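Local coordinates for Cys-Gly metallodipeptidase DUG1 (Saccharomyces cerevisiae, PDB 4G1P), which hydrolyses the dipeptide Cys-Gly as a zinc- or manganese-dependent M20-family peptidase and serves as the catalytic subunit of the glutathione-degrading DUG complex, at the interface of chains A and B. Coordinates in Å, arbitrary orientation; residue numbers count along the deposited sequence, not the author numbering. Chains: chain A/B, Cys-Gly metallodipeptidase DUG1.

The interface of chains A and B. Residues chain A 328-332; chain B 220, 325, 344, 384.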
# COMPACT_ATOMS: atom_id res chain seq x y z
N PHE A 328 -0.37 2.27 -5.66
CA PHE A 328 0.92 2.78 -5.22
C PHE A 328 0.84 3.30 -3.78
O PHE A 328 0.10 4.24 -3.50
CB PHE A 328 1.43 3.87 -6.17
CG PHE A 328 2.56 4.66 -5.62
CD1 PHE A 328 3.80 4.07 -5.42
CD2 PHE A 328 2.39 6.00 -5.29
CE1 PHE A 328 4.87 4.83 -4.90
CE2 PHE A 328 3.45 6.75 -4.77
CZ PHE A 328 4.68 6.17 -4.58
N SER A 329 1.60 2.68 -2.88
CA SER A 329 1.41 2.94 -1.46
C SER A 329 2.70 3.29 -0.71
O SER A 329 2.67 3.48 0.51
CB SER A 329 0.73 1.75 -0.79
OG SER A 329 1.50 0.58 -0.97
N ALA A 330 3.82 3.36 -1.43
CA ALA A 330 5.09 3.72 -0.81
C ALA A 330 5.18 5.23 -0.74
O ALA A 330 4.29 5.93 -1.22
CB ALA A 330 6.24 3.18 -1.60
N GLN A 331 6.25 5.74 -0.15
CA GLN A 331 6.32 7.19 -0.03
C GLN A 331 6.72 7.84 -1.34
O GLN A 331 7.25 7.17 -2.24
CB GLN A 331 7.23 7.63 1.12
CG GLN A 331 8.70 7.72 0.78
CD GLN A 331 9.50 8.29 1.94
OE1 GLN A 331 8.98 8.45 3.05
NE2 GLN A 331 10.77 8.59 1.69
N GLY A 332 6.43 9.13 -1.46
CA GLY A 332 6.75 9.90 -2.64
C GLY A 332 5.77 9.72 -3.78
O GLY A 332 4.57 9.53 -3.58
N TYR B 220 2.55 16.66 -9.34
CA TYR B 220 2.24 15.51 -8.52
C TYR B 220 1.89 15.95 -7.11
O TYR B 220 2.68 16.63 -6.44
CB TYR B 220 3.40 14.52 -8.51
CG TYR B 220 3.00 13.10 -8.20
CD1 TYR B 220 2.67 12.72 -6.91
CD2 TYR B 220 2.96 12.14 -9.19
CE1 TYR B 220 2.30 11.42 -6.62
CE2 TYR B 220 2.60 10.84 -8.91
CZ TYR B 220 2.27 10.49 -7.61
OH TYR B 220 1.91 9.19 -7.31
N GLU B 325 -0.99 6.09 0.57
CA GLU B 325 0.09 5.76 1.49
C GLU B 325 -0.38 5.86 2.96
O GLU B 325 -1.04 6.83 3.34
CB GLU B 325 1.27 6.71 1.25
CG GLU B 325 2.42 6.59 2.24
CD GLU B 325 3.39 7.75 2.12
OE1 GLU B 325 3.42 8.40 1.05
OE2 GLU B 325 4.14 8.03 3.09
N LYS B 344 -2.45 9.93 -3.31
CA LYS B 344 -1.55 10.30 -4.39
C LYS B 344 -2.30 10.54 -5.71
O LYS B 344 -3.07 9.70 -6.17
CB LYS B 344 -0.48 9.21 -4.58
CG LYS B 344 0.28 8.85 -3.30
CD LYS B 344 1.10 10.02 -2.80
CE LYS B 344 1.81 9.72 -1.51
NZ LYS B 344 2.71 8.57 -1.63
N ILE B 384 4.21 17.50 -4.59
CA ILE B 384 5.43 16.71 -4.41
C ILE B 384 6.49 17.11 -5.42
O ILE B 384 7.64 17.34 -5.06
CB ILE B 384 5.17 15.21 -4.50
CG1 ILE B 384 4.19 14.78 -3.41
CG2 ILE B 384 6.51 14.48 -4.41
CD1 ILE B 384 3.72 13.34 -3.50
O HOH W 1 1.63 6.20 -1.96
O HOH W 2 4.81 10.92 0.74
O HOH W 3 6.05 9.62 3.67
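The amine tip of B:Lys344 reaches into the A:Phe328-A:Gly332 loop of the partner chain, part of the two-fold interface of the DUG1 homodimer; the centre of this contact lies about 30 Å from A:Asp104, assigned to the active site by similarity. NZ donates to the backbone carbonyl A:Gly332 O at 2.9 Å, approaching in the carbonyl plane on a lone pair with a C=O...N angle of 143°. A:Ala330 O lies 3.1 Å from NZ but almost straight ahead of the CE-NZ bond, a close polar contact rather than a well-directed hydrogen bond; NZ reaches it, like A:Phe328 O, through water 1. B:Glu325 OE1 accepts from NZ at 2.8 Å in a salt bridge within chain B, through its anti lone pair. The lysine chain bends at chi2 (-65°) and again at chi4, which turns its tip toward the loop carbonyls. An alanine in place of B:Lys344 would probably leave the loop carbonyls and the B:Glu325 carboxylate without their shared, presumably charged, partner. Packing is tight where B:Glu325 lies along A:Ser329-A:Gln331, its CB and CG both 3.6 Å from A:Ser329 O. The ring of A:Phe328 brings CE2 to 3.7 Å from B:Lys344 NZ, but contacts with B:Tyr220 and B:Ile384 are sparse. On the watery side, past the carboxylate, water 2 joins B:Glu325 OE1 to A:Gly332 N by a long leg, and water 3 bridges the amide oxygen A:Gln331 OE1 to the carboxylate oxygen B:Glu325 OE2, 2.6 Å from the latter.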